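Local coordinates for protein prephenate dehydrogenase (Aquifex aeolicus, PDB 2G5C) that probably catalyses the NAD-dependent oxidative decarboxylation of prephenate to 3-(4-hydroxyphenyl)pyruvate, a step of tyrosine biosynthesis, at residues A[73-78]-A[104-109]; A[253-258]-A[268-273]. One frame throughout, in Å; residues are numbered along the deposited sequence.

Following the chain from the N terminus, interaction 1 comes first. It pairs helix 72-85 with helix 101-110 in the nucleotide-binding domain. The loop it closes runs through strand 91-94, so the two helices are successive connections of the parallel part of the sheet. Interaction 2 opens much later, after the chain has left the sheet. It closes a short turn between helix 238-260 and helix 264-279 in the dimerization domain. The two contacts are in series and neither encloses the other. The centres of interactions 1 and 2 lie about 44 Å apart, on opposite sides of the chain's centre. One belongs to the NAD-binding half, the other to the helical half.

Interaction 1. Residues A[73-78]-A[104-109]; sequences RTFREI and YDLENI. With NAD (nicotinamide-adenine-dinucleotide), chain E.
Arg76 and Asp105 form a salt bridge between two neighbouring helices. The guanidinium approaches side-on, and both NE and NH2 bond to the same oxygen, OD2. Arg76 NH2 lies 2.7 Å from Asp105 OD2, which accepts this bond with its anti lone pair. Arg76 NE is 3.1 Å from Asp105 OD2 and meets it from above the carboxylate plane, with a more bent N-H...O angle of 136°. OD2 lies close to the guanidinium plane, while the two flat groups are turned 58° against each other. The Arg76 chain is extended from CG to NE, and this carries NE across to Asp105. Arg76 NH2 also makes a salt bridge to Glu236, so one nitrogen serves two carboxylates.

The apolar part lies beside this bridge. Leu106 CD1 lies 4.1 Å from Phe75 CD2, and the two side chains meet obliquely. Leu106 CD2 rests 4.1 Å from Phe75 O. Ile109 CD1 comes to 4.0 Å from Arg76 O.

Segment 73-78 also meets the cofactor. Thr74 CG2 is 3.5 Å from N6A of the NAD adenine, and Ile78 CD1 is 3.5 Å from N1A. Phe75 CZ comes near the ribose hydroxyl O3D. Helix 72-85 therefore packs against both NAD and helix 101-110, and Phe75 takes part in both.

The two segments run nearly parallel, with axes 15° apart, as in successive crossovers of a Rossmann-type domain. Leu106 also packs on Phe114 of strand 114-120, while Phe75 and Arg76 touch Leu102 of helix 101-110.

Interaction 2. Residues A[253-258]-A[268-273]; sequences NHLKEL and VEYLKE
Tyr270 reaches across from 268-273 and lies among His254, Leu255 and Leu258. Its CG is anti to the backbone N (chi1 177°), and the ring beyond it touches all three of these side chains. Leu255 sits over one face of that ring in a CH-pi contact, with CD1 4.1 Å from the ring centroid. The two side chains cross at about a right angle. Leu255 CB also lies 3.8 Å from Tyr270 OH.

His254 meets the ring rim to rim, the planes only 17° apart. His254 ND1 is 3.4 Å from Tyr270 CE1, and neither ring lies over the other. Leu258 CD1 packs at 3.9 Å from Tyr270 CB, near the root of the ring. An alanine at Tyr270 would probably leave Leu255 CD1 without its aromatic face and open a gap between the helices.

No hydrogen bond links the two segments, and the contact is mainly apolar. They run roughly antiparallel, 144° apart, as a helical hairpin within a predicted coiled coil. Leu255 also touches Leu267 of helix 264-279. In the second subunit, Ala189 packs on Leu255, Asp196 on Tyr270 and Phe192 on Leu271, so helix 173-201 of that subunit borders the hairpin.

Interaction 1. Residues A[73-78]-A[104-109]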
ATOM      1  N   ARG A  73     -18.453  -5.128  18.327  1.00 28.72           N
ATOM      2  CA  ARG A  73     -19.466  -4.318  18.999  1.00 29.44           C
ATOM      3  C   ARG A  73     -20.553  -5.186  19.624  1.00 27.46           C
ATOM      4  O   ARG A  73     -21.236  -4.754  20.546  1.00 27.10           O
ATOM      5  CB  ARG A  73     -20.126  -3.354  18.011  1.00 34.18           C
ATOM      6  CG  ARG A  73     -19.342  -2.087  17.709  1.00 41.35           C
ATOM      7  CD  ARG A  73     -19.338  -1.119  18.895  1.00 45.81           C
ATOM      8  NE  ARG A  73     -18.768   0.180  18.536  1.00 48.16           N
ATOM      9  CZ  ARG A  73     -19.348   1.052  17.715  1.00 50.84           C
ATOM     10  NH1 ARG A  73     -20.522   0.776  17.162  1.00 51.28           N
ATOM     11  NH2 ARG A  73     -18.750   2.204  17.439  1.00 52.88           N
ATOM     12  N   THR A  74     -20.712  -6.405  19.121  1.00 26.28           N
ATOM     13  CA  THR A  74     -21.750  -7.307  19.624  1.00 25.13           C
ATOM     14  C   THR A  74     -21.303  -8.260  20.725  1.00 25.37           C
ATOM     15  O   THR A  74     -22.132  -8.914  21.363  1.00 25.39           O
ATOM     16  CB  THR A  74     -22.346  -8.162  18.483  1.00 23.73           C
ATOM     17  OG1 THR A  74     -21.351  -9.069  17.985  1.00 23.07           O
ATOM     18  CG2 THR A  74     -22.833  -7.275  17.353  1.00 23.42           C
ATOM     19  N   PHE A  75     -19.999  -8.341  20.945  1.00 25.18           N
ATOM     20  CA  PHE A  75     -19.452  -9.239  21.952  1.00 26.80           C
ATOM     21  C   PHE A  75     -20.010  -9.038  23.360  1.00 27.86           C
ATOM     22  O   PHE A  75     -20.460  -9.993  23.990  1.00 27.69           O
ATOM     23  CB  PHE A  75     -17.925  -9.121  21.980  1.00 25.43           C
ATOM     24  CG  PHE A  75     -17.238  -9.754  20.792  1.00 25.55           C
ATOM     25  CD1 PHE A  75     -17.926  -9.970  19.597  1.00 24.63           C
ATOM     26  CD2 PHE A  75     -15.895 -10.110  20.865  1.00 24.13           C
ATOM     27  CE1 PHE A  75     -17.286 -10.532  18.492  1.00 23.60           C
ATOM     28  CE2 PHE A  75     -15.243 -10.673  19.769  1.00 24.56           C
ATOM     29  CZ  PHE A  75     -15.939 -10.885  18.577  1.00 24.36           C
ATOM     30  N   ARG A  76     -19.982  -7.804  23.853  1.00 29.32           N
ATOM     31  CA  ARG A  76     -20.469  -7.536  25.203  1.00 32.29           C
ATOM     32  C   ARG A  76     -21.935  -7.921  25.415  1.00 33.08           C
ATOM     33  O   ARG A  76     -22.275  -8.534  26.429  1.00 33.93           O
ATOM     34  CB  ARG A  76     -20.242  -6.064  25.562  1.00 32.83           C
ATOM     35  CG  ARG A  76     -18.768  -5.689  25.697  1.00 33.32           C
ATOM     36  CD  ARG A  76     -18.599  -4.236  26.115  1.00 36.47           C
ATOM     37  NE  ARG A  76     -17.199  -3.855  26.317  1.00 38.09           N
ATOM     38  CZ  ARG A  76     -16.311  -3.680  25.342  1.00 37.74           C
ATOM     39  NH1 ARG A  76     -16.658  -3.850  24.076  1.00 38.01           N
ATOM     40  NH2 ARG A  76     -15.067  -3.325  25.636  1.00 38.09           N
ATOM     41  N   GLU A  77     -22.796  -7.575  24.462  1.00 33.75           N
ATOM     42  CA  GLU A  77     -24.219  -7.896  24.559  1.00 35.01           C
ATOM     43  C   GLU A  77     -24.472  -9.400  24.501  1.00 33.98           C
ATOM     44  O   GLU A  77     -25.275  -9.932  25.266  1.00 34.70           O
ATOM     45  CB  GLU A  77     -24.996  -7.209  23.432  1.00 38.44           C
ATOM     46  CG  GLU A  77     -24.444  -7.501  22.045  1.00 44.51           C
ATOM     47  CD  GLU A  77     -25.260  -6.866  20.934  1.00 47.66           C
ATOM     48  OE1 GLU A  77     -26.362  -7.374  20.642  1.00 48.40           O
ATOM     49  OE2 GLU A  77     -24.795  -5.855  20.357  1.00 49.24           O
ATOM     50  N   ILE A  78     -23.789 -10.081  23.587  1.00 32.47           N
ATOM     51  CA  ILE A  78     -23.936 -11.525  23.425  1.00 31.94           C
ATOM     52  C   ILE A  78     -23.376 -12.287  24.632  1.00 32.46           C
ATOM     53  O   ILE A  78     -23.990 -13.243  25.119  1.00 32.47           O
ATOM     54  CB  ILE A  78     -23.215 -12.010  22.136  1.00 32.34           C
ATOM     55  CG1 ILE A  78     -23.817 -11.318  20.911  1.00 31.80           C
ATOM     56  CG2 ILE A  78     -23.347 -13.517  21.987  1.00 31.34           C
ATOM     57  CD1 ILE A  78     -23.129 -11.670  19.606  1.00 31.45           C
ATOM     58  N   TYR A 104     -10.893  -7.800  29.215  1.00 29.29           N
ATOM     59  CA  TYR A 104     -11.222  -7.714  30.633  1.00 32.33           C
ATOM     60  C   TYR A 104     -12.727  -7.639  30.853  1.00 32.76           C
ATOM     61  O   TYR A 104     -13.244  -8.180  31.832  1.00 31.68           O
ATOM     62  CB  TYR A 104     -10.533  -6.500  31.266  1.00 33.68           C
ATOM     63  CG  TYR A 104      -9.026  -6.538  31.126  1.00 33.41           C
ATOM     64  CD1 TYR A 104      -8.280  -7.577  31.684  1.00 33.92           C
ATOM     65  CD2 TYR A 104      -8.349  -5.556  30.405  1.00 34.25           C
ATOM     66  CE1 TYR A 104      -6.899  -7.640  31.523  1.00 33.34           C
ATOM     67  CE2 TYR A 104      -6.966  -5.609  30.239  1.00 33.77           C
ATOM     68  CZ  TYR A 104      -6.250  -6.654  30.798  1.00 33.66           C
ATOM     69  OH  TYR A 104      -4.887  -6.725  30.615  1.00 34.22           O
ATOM     70  N   ASP A 105     -13.434  -6.971  29.946  1.00 32.84           N
ATOM     71  CA  ASP A 105     -14.881  -6.869  30.081  1.00 34.41           C
ATOM     72  C   ASP A 105     -15.517  -8.237  29.860  1.00 34.33           C
ATOM     73  O   ASP A 105     -16.472  -8.603  30.549  1.00 34.40           O
ATOM     74  CB  ASP A 105     -15.466  -5.862  29.083  1.00 36.00           C
ATOM     75  CG  ASP A 105     -14.978  -4.449  29.326  1.00 37.48           C
ATOM     76  OD1 ASP A 105     -14.709  -4.103  30.494  1.00 39.39           O
ATOM     77  OD2 ASP A 105     -14.876  -3.677  28.349  1.00 40.97           O
ATOM     78  N   LEU A 106     -14.988  -8.992  28.901  1.00 32.85           N
ATOM     79  CA  LEU A 106     -15.523 -10.316  28.623  1.00 33.61           C
ATOM     80  C   LEU A 106     -15.225 -11.282  29.765  1.00 34.32           C
ATOM     81  O   LEU A 106     -16.033 -12.169  30.054  1.00 32.84           O
ATOM     82  CB  LEU A 106     -14.972 -10.856  27.296  1.00 34.52           C
ATOM     83  CG  LEU A 106     -15.446 -10.086  26.053  1.00 35.39           C
ATOM     84  CD1 LEU A 106     -14.958 -10.781  24.785  1.00 36.19           C
ATOM     85  CD2 LEU A 106     -16.966 -10.006  26.047  1.00 34.63           C
ATOM     86  N   GLU A 107     -14.072 -11.112  30.414  1.00 33.88           N
ATOM     87  CA  GLU A 107     -13.708 -11.965  31.545  1.00 34.97           C
ATOM     88  C   GLU A 107     -14.638 -11.663  32.718  1.00 34.79           C
ATOM     89  O   GLU A 107     -15.036 -12.564  33.446  1.00 35.23           O
ATOM     90  CB  GLU A 107     -12.266 -11.720  31.999  1.00 35.45           C
ATOM     91  CG  GLU A 107     -11.178 -12.063  30.993  1.00 37.46           C
ATOM     92  CD  GLU A 107      -9.784 -11.989  31.608  1.00 39.11           C
ATOM     93  OE1 GLU A 107      -9.502 -11.008  32.331  1.00 37.86           O
ATOM     94  OE2 GLU A 107      -8.969 -12.906  31.365  1.00 39.50           O
ATOM     95  N   ASN A 108     -14.979 -10.390  32.901  1.00 36.25           N
ATOM     96  CA  ASN A 108     -15.862  -9.994  33.994  1.00 37.33           C
ATOM     97  C   ASN A 108     -17.294 -10.473  33.786  1.00 38.57           C
ATOM     98  O   ASN A 108     -18.068 -10.547  34.740  1.00 38.12           O
ATOM     99  CB  ASN A 108     -15.876  -8.470  34.164  1.00 38.60           C
ATOM    100  CG  ASN A 108     -14.545  -7.919  34.634  1.00 39.58           C
ATOM    101  OD1 ASN A 108     -13.838  -8.557  35.411  1.00 40.29           O
ATOM    102  ND2 ASN A 108     -14.206  -6.719  34.179  1.00 39.04           N
ATOM    103  N   ILE A 109     -17.643 -10.796  32.542  1.00 38.35           N
ATOM    104  CA  ILE A 109     -18.992 -11.252  32.218  1.00 37.86           C
ATOM    105  C   ILE A 109     -19.115 -12.767  32.090  1.00 38.25           C
ATOM    106  O   ILE A 109     -20.113 -13.351  32.519  1.00 39.77           O
ATOM    107  CB  ILE A 109     -19.490 -10.622  30.897  1.00 37.44           C
ATOM    108  CG1 ILE A 109     -19.614  -9.107  31.054  1.00 37.44           C
ATOM    109  CG2 ILE A 109     -20.836 -11.217  30.508  1.00 36.86           C
ATOM    110  CD1 ILE A 109     -20.011  -8.389  29.777  1.00 36.29           C
TER
HETATM  111  PA  NAD E3686     -18.859 -10.925   8.192  1.00 33.72           P
HETATM  112  O1A NAD E3686     -18.494 -11.821   7.083  1.00 31.02           O
HETATM  113  O2A NAD E3686     -19.611  -9.667   7.814  1.00 30.42           O
HETATM  114  O5B NAD E3686     -19.681 -11.807   9.231  1.00 32.16           O
HETATM  115  C5B NAD E3686     -20.182 -11.225  10.400  1.00 31.31           C
HETATM  116  C4B NAD E3686     -21.425 -11.981  10.833  1.00 28.47           C
HETATM  117  O4B NAD E3686     -21.875 -11.307  11.978  1.00 30.43           O
HETATM  118  C3B NAD E3686     -22.581 -11.893   9.810  1.00 30.82           C
HETATM  119  O3B NAD E3686     -22.990 -13.173   9.347  1.00 29.46           O
HETATM  120  C2B NAD E3686     -23.657 -11.118  10.574  1.00 31.01           C
HETATM  121  O2B NAD E3686     -24.996 -11.417  10.237  1.00 30.47           O
HETATM  122  C1B NAD E3686     -23.262 -11.470  11.988  1.00 30.12           C
HETATM  123  N9A NAD E3686     -23.780 -10.660  13.105  1.00 30.09           N
HETATM  124  C8A NAD E3686     -23.910  -9.294  13.208  1.00 27.82           C
HETATM  125  N7A NAD E3686     -24.428  -9.001  14.413  1.00 30.08           N
HETATM  126  C5A NAD E3686     -24.633 -10.155  15.088  1.00 30.74           C
HETATM  127  C6A NAD E3686     -25.137 -10.475  16.358  1.00 28.94           C
HETATM  128  N6A NAD E3686     -25.537  -9.530  17.189  1.00 30.57           N
HETATM  129  N1A NAD E3686     -25.216 -11.812  16.753  1.00 30.91           N
HETATM  130  C2A NAD E3686     -24.801 -12.832  15.897  1.00 30.49           C
HETATM  131  N3A NAD E3686     -24.301 -12.525  14.639  1.00 33.27           N
HETATM  132  C4A NAD E3686     -24.225 -11.207  14.257  1.00 30.27           C
HETATM  133  O3  NAD E3686     -17.546 -10.473   9.056  1.00 33.51           O
HETATM  134  PN  NAD E3686     -16.168 -11.291   9.179  1.00 35.85           P
HETATM  135  O1N NAD E3686     -16.477 -12.734   9.151  1.00 33.26           O
HETATM  136  O2N NAD E3686     -15.250 -10.792   8.119  1.00 36.82           O
HETATM  137  O5D NAD E3686     -15.493 -10.894  10.590  1.00 39.31           O
HETATM  138  C5D NAD E3686     -16.109 -11.218  11.821  1.00 37.72           C
HETATM  139  C4D NAD E3686     -15.233 -10.855  13.041  1.00 36.50           C
HETATM  140  O4D NAD E3686     -13.896 -11.270  12.816  1.00 37.28           O
HETATM  141  C3D NAD E3686     -15.150  -9.383  13.468  1.00 37.26           C
HETATM  142  O3D NAD E3686     -15.390  -9.303  14.875  1.00 36.27           O
HETATM  143  C2D NAD E3686     -13.743  -8.923  13.119  1.00 37.35           C
HETATM  144  O2D NAD E3686     -13.225  -7.966  14.038  1.00 34.62           O
HETATM  145  C1D NAD E3686     -12.967 -10.238  13.079  1.00 36.28           C
HETATM  146  N1N NAD E3686     -11.863 -10.339  12.074  1.00 37.05           N
HETATM  147  C2N NAD E3686     -12.154 -10.050  10.742  1.00 37.34           C
HETATM  148  C3N NAD E3686     -11.144 -10.134   9.774  1.00 38.73           C
HETATM  149  C7N NAD E3686     -11.475  -9.821   8.344  1.00 39.37           C
HETATM  150  O7N NAD E3686     -10.466  -9.912   7.425  1.00 41.08           O
HETATM  151  N7N NAD E3686     -12.679  -9.466   7.934  1.00 39.82           N
HETATM  152  C4N NAD E3686      -9.834 -10.515  10.176  1.00 38.80           C
HETATM  153  C5N NAD E3686      -9.551 -10.805  11.531  1.00 37.80           C
HETATM  154  C6N NAD E3686     -10.585 -10.712  12.477  1.00 38.49           C

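Interaction 2. Residues A[253-258]-A[268-273]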
ATOM      1  N   ASN A 253       6.316  14.929   9.560  1.00 19.15           N
ATOM      2  CA  ASN A 253       6.712  16.324   9.675  1.00 20.60           C
ATOM      3  C   ASN A 253       8.228  16.480   9.675  1.00 19.31           C
ATOM      4  O   ASN A 253       8.753  17.495   9.208  1.00 18.83           O
ATOM      5  CB  ASN A 253       6.095  16.959  10.921  1.00 21.40           C
ATOM      6  CG  ASN A 253       4.611  17.190  10.764  1.00 23.16           C
ATOM      7  OD1 ASN A 253       4.151  17.566   9.690  1.00 26.61           O
ATOM      8  ND2 ASN A 253       3.854  16.980  11.833  1.00 27.10           N
ATOM      9  N   HIS A 254       8.926  15.473  10.190  1.00 19.72           N
ATOM     10  CA  HIS A 254      10.384  15.494  10.205  1.00 19.61           C
ATOM     11  C   HIS A 254      10.811  15.435   8.741  1.00 18.46           C
ATOM     12  O   HIS A 254      11.700  16.166   8.309  1.00 15.85           O
ATOM     13  CB  HIS A 254      10.918  14.291  10.992  1.00 22.10           C
ATOM     14  CG  HIS A 254      12.411  14.181  10.999  1.00 25.75           C
ATOM     15  ND1 HIS A 254      13.125  13.658   9.941  1.00 28.02           N
ATOM     16  CD2 HIS A 254      13.328  14.541  11.928  1.00 28.43           C
ATOM     17  CE1 HIS A 254      14.416  13.699  10.218  1.00 25.03           C
ATOM     18  NE2 HIS A 254      14.567  14.232  11.418  1.00 29.30           N
ATOM     19  N   LEU A 255      10.157  14.571   7.971  1.00 17.25           N
ATOM     20  CA  LEU A 255      10.456  14.449   6.547  1.00 17.16           C
ATOM     21  C   LEU A 255      10.149  15.777   5.841  1.00 17.17           C
ATOM     22  O   LEU A 255      10.974  16.304   5.081  1.00 17.13           O
ATOM     23  CB  LEU A 255       9.622  13.317   5.929  1.00 16.10           C
ATOM     24  CG  LEU A 255       9.811  13.072   4.425  1.00 17.37           C
ATOM     25  CD1 LEU A 255      11.280  12.821   4.125  1.00 19.21           C
ATOM     26  CD2 LEU A 255       8.967  11.878   3.992  1.00 18.39           C
ATOM     27  N   LYS A 256       8.959  16.320   6.096  1.00 16.54           N
ATOM     28  CA  LYS A 256       8.546  17.581   5.495  1.00 17.44           C
ATOM     29  C   LYS A 256       9.587  18.671   5.722  1.00 17.63           C
ATOM     30  O   LYS A 256       9.952  19.395   4.797  1.00 17.18           O
ATOM     31  CB  LYS A 256       7.208  18.036   6.080  1.00 18.99           C
ATOM     32  CG  LYS A 256       6.714  19.370   5.538  1.00 25.96           C
ATOM     33  CD  LYS A 256       5.397  19.774   6.189  1.00 27.62           C
ATOM     34  CE  LYS A 256       5.547  19.984   7.687  1.00 28.82           C
ATOM     35  NZ  LYS A 256       4.223  20.235   8.331  1.00 31.62           N
ATOM     36  N   GLU A 257      10.057  18.780   6.961  1.00 18.11           N
ATOM     37  CA  GLU A 257      11.053  19.782   7.312  1.00 19.88           C
ATOM     38  C   GLU A 257      12.353  19.611   6.546  1.00 18.40           C
ATOM     39  O   GLU A 257      12.960  20.598   6.132  1.00 20.47           O
ATOM     40  CB  GLU A 257      11.320  19.762   8.824  1.00 23.40           C
ATOM     41  CG  GLU A 257      10.156  20.318   9.633  1.00 26.36           C
ATOM     42  CD  GLU A 257       9.655  21.640   9.071  1.00 31.15           C
ATOM     43  OE1 GLU A 257      10.470  22.581   8.939  1.00 31.10           O
ATOM     44  OE2 GLU A 257       8.448  21.740   8.754  1.00 33.90           O
ATOM     45  N   LEU A 258      12.793  18.371   6.353  1.00 16.96           N
ATOM     46  CA  LEU A 258      14.023  18.144   5.601  1.00 14.96           C
ATOM     47  C   LEU A 258      13.843  18.678   4.186  1.00 16.54           C
ATOM     48  O   LEU A 258      14.794  19.128   3.551  1.00 16.44           O
ATOM     49  CB  LEU A 258      14.364  16.653   5.556  1.00 15.65           C
ATOM     50  CG  LEU A 258      14.692  15.982   6.896  1.00 16.47           C
ATOM     51  CD1 LEU A 258      15.078  14.533   6.655  1.00 17.51           C
ATOM     52  CD2 LEU A 258      15.841  16.719   7.582  1.00 14.28           C
ATOM     53  N   VAL A 268      18.553  12.207   2.111  1.00 18.67           N
ATOM     54  CA  VAL A 268      18.955  10.917   1.574  1.00 19.40           C
ATOM     55  C   VAL A 268      19.189   9.914   2.707  1.00 18.29           C
ATOM     56  O   VAL A 268      18.826   8.748   2.584  1.00 16.80           O
ATOM     57  CB  VAL A 268      20.218  11.022   0.665  1.00 20.28           C
ATOM     58  CG1 VAL A 268      21.429  11.502   1.458  1.00 21.19           C
ATOM     59  CG2 VAL A 268      20.508   9.662   0.035  1.00 22.59           C
ATOM     60  N   GLU A 269      19.762  10.363   3.822  1.00 17.29           N
ATOM     61  CA  GLU A 269      20.000   9.450   4.935  1.00 17.61           C
ATOM     62  C   GLU A 269      18.691   8.958   5.547  1.00 18.00           C
ATOM     63  O   GLU A 269      18.592   7.811   5.981  1.00 16.26           O
ATOM     64  CB  GLU A 269      20.832  10.124   6.023  1.00 20.47           C
ATOM     65  CG  GLU A 269      22.198  10.582   5.580  1.00 19.74           C
ATOM     66  CD  GLU A 269      22.916  11.334   6.678  1.00 25.48           C
ATOM     67  OE1 GLU A 269      22.301  12.246   7.270  1.00 24.98           O
ATOM     68  OE2 GLU A 269      24.091  11.015   6.949  1.00 27.73           O
ATOM     69  N   TYR A 270      17.694   9.837   5.594  1.00 17.52           N
ATOM     70  CA  TYR A 270      16.395   9.491   6.148  1.00 17.57           C
ATOM     71  C   TYR A 270      15.777   8.384   5.301  1.00 16.43           C
ATOM     72  O   TYR A 270      15.261   7.383   5.819  1.00 14.07           O
ATOM     73  CB  TYR A 270      15.490  10.728   6.125  1.00 17.94           C
ATOM     74  CG  TYR A 270      14.076  10.511   6.615  1.00 20.16           C
ATOM     75  CD1 TYR A 270      13.685  10.920   7.892  1.00 20.68           C
ATOM     76  CD2 TYR A 270      13.113   9.933   5.785  1.00 20.24           C
ATOM     77  CE1 TYR A 270      12.366  10.765   8.326  1.00 22.59           C
ATOM     78  CE2 TYR A 270      11.798   9.773   6.210  1.00 22.96           C
ATOM     79  CZ  TYR A 270      11.429  10.194   7.477  1.00 22.12           C
ATOM     80  OH  TYR A 270      10.120  10.075   7.872  1.00 21.32           O
ATOM     81  N   LEU A 271      15.845   8.581   3.989  1.00 14.26           N
ATOM     82  CA  LEU A 271      15.269   7.650   3.027  1.00 14.60           C
ATOM     83  C   LEU A 271      16.033   6.341   2.972  1.00 14.74           C
ATOM     84  O   LEU A 271      15.444   5.281   2.808  1.00 15.51           O
ATOM     85  CB  LEU A 271      15.215   8.311   1.647  1.00 14.51           C
ATOM     86  CG  LEU A 271      14.351   9.587   1.651  1.00 13.20           C
ATOM     87  CD1 LEU A 271      14.393  10.261   0.293  1.00 13.07           C
ATOM     88  CD2 LEU A 271      12.922   9.220   2.022  1.00 15.50           C
ATOM     89  N   LYS A 272      17.348   6.423   3.121  1.00 16.35           N
ATOM     90  CA  LYS A 272      18.183   5.237   3.122  1.00 14.27           C
ATOM     91  C   LYS A 272      17.858   4.336   4.306  1.00 15.46           C
ATOM     92  O   LYS A 272      17.778   3.121   4.156  1.00 15.99           O
ATOM     93  CB  LYS A 272      19.658   5.629   3.185  1.00 15.70           C
ATOM     94  CG  LYS A 272      20.596   4.441   3.235  1.00 20.67           C
ATOM     95  CD  LYS A 272      22.040   4.878   3.327  1.00 21.83           C
ATOM     96  CE  LYS A 272      22.974   3.679   3.269  1.00 23.64           C
ATOM     97  NZ  LYS A 272      24.401   4.113   3.337  1.00 28.32           N
ATOM     98  N   GLU A 273      17.684   4.925   5.484  1.00 14.04           N
ATOM     99  CA  GLU A 273      17.391   4.131   6.670  1.00 15.93           C
ATOM    100  C   GLU A 273      16.058   3.420   6.537  1.00 17.48           C
ATOM    101  O   GLU A 273      15.945   2.235   6.852  1.00 17.28           O
ATOM    102  CB  GLU A 273      17.399   5.008   7.921  1.00 19.15           C
ATOM    103  CG  GLU A 273      17.286   4.226   9.230  1.00 22.19           C
ATOM    104  CD  GLU A 273      18.244   3.034   9.313  1.00 24.33           C
ATOM    105  OE1 GLU A 273      19.388   3.125   8.823  1.00 25.93           O
ATOM    106  OE2 GLU A 273      17.853   2.004   9.890  1.00 27.46           O
TER